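Predicted metal-dependent phosphohydrolase (Magnetospirillum magnetotacticum MS-1, PDB 3KH1) is a predicted metal-dependent phosphohydrolase of the HD-domain family that probably removes the 5'-phosphate from deoxyribonucleoside monophosphates. Local coordinates at the interface of chains A and B. Coordinates in Å, arbitrary orientation; residue numbers count along the deposited sequence, not the author numbering. Chains: chain A/B, Predicted metal-dependent phosphohydrolase.

The interface of chains A and B. Residues chain A 32-34, 39, 43; chain B 18, 21, 24-25.
Two copies of this HD-domain protein meet across a two-fold axis, and in this patch the 3-10 helix 20-25 of chain B docks against the loop A:Leu32 to A:Asp34, strand 38-40 and helix 41-54 of chain A; whether the pairing persists in solution the structure alone does not show. The tight part centres on B:Asp21, whose CG lies anti to the backbone N (chi1 180°), so that its carboxylate meets A:Thr33 tip to tip. One carboxylate oxygen, OD2, is gripped twice: the backbone N of A:Thr33 donates to it over 2.8 Å, nearly straight at 163°, and the hydroxyl OG1 of the same residue over 2.7 Å. Both donors come from above the carboxylate plane. The other oxygen, OD1, takes NZ of B:Lys24 at 2.8 Å, nearly along its C-O axis, which should help fix the rotation of the carboxylate. That amino group also bridges the subunits, with NZ 2.7 Å from OE2 of A:Glu39 on the anti lone pair, so it sits between two carboxylates that would probably favour its charged form. An alanine at B:Asp21 would remove both acceptors and would probably weaken the hold on the A:Thr33 loop and leave B:Lys24 less firmly positioned. The extended B:Lys24 chain crosses A:Glu43 obliquely, its CG 3.8 Å from CB of the glutamate, an aliphatic contact rather than a salt bridge. A:Leu32 belongs to the packed part too, its CD2 touching CG2 of B:Thr25 at 3.9 Å. Packing is looser at A:Asp34, which comes no nearer than 4.2 Å, between its OD2 and that methyl. Beside B:Val18 a water replaces direct contact, linking A:Thr33 OG1 to the valine carbonyl O.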
ATOM      1  N   LEU A  32       9.417   5.445  11.177  1.00  8.78           N
ATOM      2  CA  LEU A  32      10.151   5.560   9.916  1.00  9.25           C
ATOM      3  C   LEU A  32      11.663   5.443  10.193  1.00  8.81           C
ATOM      4  O   LEU A  32      12.157   5.737  11.269  1.00  9.62           O
ATOM      5  CB  LEU A  32       9.847   6.899   9.237  1.00  9.65           C
ATOM      6  CG  LEU A  32       8.581   6.950   8.361  1.00 12.99           C
ATOM      7  CD1 LEU A  32       7.369   6.295   8.893  1.00 15.46           C
ATOM      8  CD2 LEU A  32       8.388   8.327   7.753  1.00 11.74           C
ATOM      9  N   THR A  33      12.387   5.049   9.148  1.00  9.46           N
ATOM     10  CA  THR A  33      13.830   4.763   9.273  1.00  8.86           C
ATOM     11  C   THR A  33      14.674   5.949   9.699  1.00 10.42           C
ATOM     12  O   THR A  33      15.769   5.743  10.260  1.00 12.19           O
ATOM     13  CB  THR A  33      14.390   4.105   7.991  1.00  9.92           C
ATOM     14  OG1 THR A  33      14.178   5.019   6.903  1.00 10.69           O
ATOM     15  CG2 THR A  33      13.783   2.754   7.717  1.00  9.97           C
ATOM     16  N   ASP A  34      14.186   7.153   9.436  1.00  9.43           N
ATOM     17  CA  ASP A  34      14.817   8.377   9.905  1.00 10.51           C
ATOM     18  C   ASP A  34      14.323   8.892  11.279  1.00 10.98           C
ATOM     19  O   ASP A  34      14.702   9.991  11.692  1.00 11.87           O
ATOM     20  CB  ASP A  34      14.668   9.514   8.857  1.00 10.83           C
ATOM     21  CG  ASP A  34      13.215   9.892   8.600  1.00 12.15           C
ATOM     22  OD1 ASP A  34      12.293   9.363   9.275  1.00 12.27           O
ATOM     23  OD2 ASP A  34      12.959  10.735   7.686  1.00 18.16           O
ATOM     24  N   GLU A  39       5.147   5.164  11.881  1.00  9.93           N
ATOM     25  CA  GLU A  39       4.517   4.624  10.696  1.00  9.78           C
ATOM     26  C   GLU A  39       3.024   4.436  10.853  1.00  9.15           C
ATOM     27  O   GLU A  39       2.569   4.056  11.951  1.00  9.80           O
ATOM     28  CB  GLU A  39       5.182   3.240  10.419  1.00 11.80           C
ATOM     29  CG  GLU A  39       4.929   2.685   9.111  1.00 12.74           C
ATOM     30  CD  GLU A  39       5.546   1.306   8.939  1.00 10.20           C
ATOM     31  OE1 GLU A  39       5.419   0.413   9.827  1.00 10.07           O
ATOM     32  OE2 GLU A  39       6.028   1.105   7.849  1.00 12.11           O
ATOM     33  N   GLU A  43       0.716   2.932   5.101  1.00  9.32           N
ATOM     34  CA  GLU A  43       2.069   2.944   4.515  1.00  9.07           C
ATOM     35  C   GLU A  43       2.842   1.687   4.930  1.00  9.23           C
ATOM     36  O   GLU A  43       3.646   1.204   4.155  1.00  8.44           O
ATOM     37  CB  GLU A  43       2.791   4.186   4.810  1.00 13.34           C
ATOM     38  CG  GLU A  43       3.083   4.337   6.180  1.00 11.09           C
ATOM     39  CD  GLU A  43       3.485   5.847   6.616  1.00 12.99           C
ATOM     40  OE1 GLU A  43       3.520   6.829   5.836  1.00 15.90           O
ATOM     41  OE2 GLU A  43       3.716   5.965   7.768  1.00 10.54           O
TER
ATOM     42  N   VAL B  18      14.914  -0.796   2.459  1.00 11.12           N
ATOM     43  CA  VAL B  18      15.158   0.250   3.418  1.00 10.84           C
ATOM     44  C   VAL B  18      15.027   1.620   2.779  1.00 10.98           C
ATOM     45  O   VAL B  18      14.397   2.514   3.342  1.00 11.00           O
ATOM     46  CB  VAL B  18      16.496   0.044   4.130  1.00 11.90           C
ATOM     47  CG1 VAL B  18      16.897   1.283   4.881  1.00 13.18           C
ATOM     48  CG2 VAL B  18      16.417  -1.181   5.052  1.00 13.88           C
ATOM     49  N   ASP B  21      11.516   3.227   2.129  1.00  9.50           N
ATOM     50  CA  ASP B  21      10.818   3.837   3.244  1.00  8.96           C
ATOM     51  C   ASP B  21      10.626   5.345   3.031  1.00  9.10           C
ATOM     52  O   ASP B  21       9.638   5.935   3.497  1.00  9.15           O
ATOM     53  CB  ASP B  21      11.599   3.602   4.530  1.00  9.28           C
ATOM     54  CG  ASP B  21      10.941   4.225   5.783  1.00  9.67           C
ATOM     55  OD1 ASP B  21       9.793   3.828   6.057  1.00  9.57           O
ATOM     56  OD2 ASP B  21      11.545   5.065   6.475  1.00 11.00           O
ATOM     57  N   LYS B  24       7.330   7.297   2.016  1.00  8.64           N
ATOM     58  CA  LYS B  24       6.383   7.721   3.043  1.00  8.49           C
ATOM     59  C   LYS B  24       6.504   9.199   3.413  1.00  9.18           C
ATOM     60  O   LYS B  24       5.585   9.741   4.043  1.00 10.38           O
ATOM     61  CB  LYS B  24       6.573   6.853   4.294  1.00  8.69           C
ATOM     62  CG  LYS B  24       6.331   5.358   4.036  1.00  9.07           C
ATOM     63  CD  LYS B  24       6.782   4.474   5.192  1.00  8.74           C
ATOM     64  CE  LYS B  24       6.825   3.008   4.849  1.00  9.13           C
ATOM     65  NZ  LYS B  24       7.510   2.197   5.887  1.00 10.06           N
ATOM     66  N   THR B  25       7.632   9.790   3.069  1.00  9.52           N
ATOM     67  CA  THR B  25       7.907  11.179   3.380  1.00 10.28           C
ATOM     68  C   THR B  25       7.521  12.160   2.251  1.00 10.50           C
ATOM     69  O   THR B  25       7.619  13.378   2.421  1.00 10.96           O
ATOM     70  CB  THR B  25       9.378  11.427   3.736  1.00 10.34           C
ATOM     71  OG1 THR B  25      10.232  11.343   2.585  1.00 11.67           O
ATOM     72  CG2 THR B  25       9.863  10.438   4.821  1.00 12.02           C
TER
HETATM   73  O   HOH W   1      15.531   4.868   4.417  1.00 16.94           O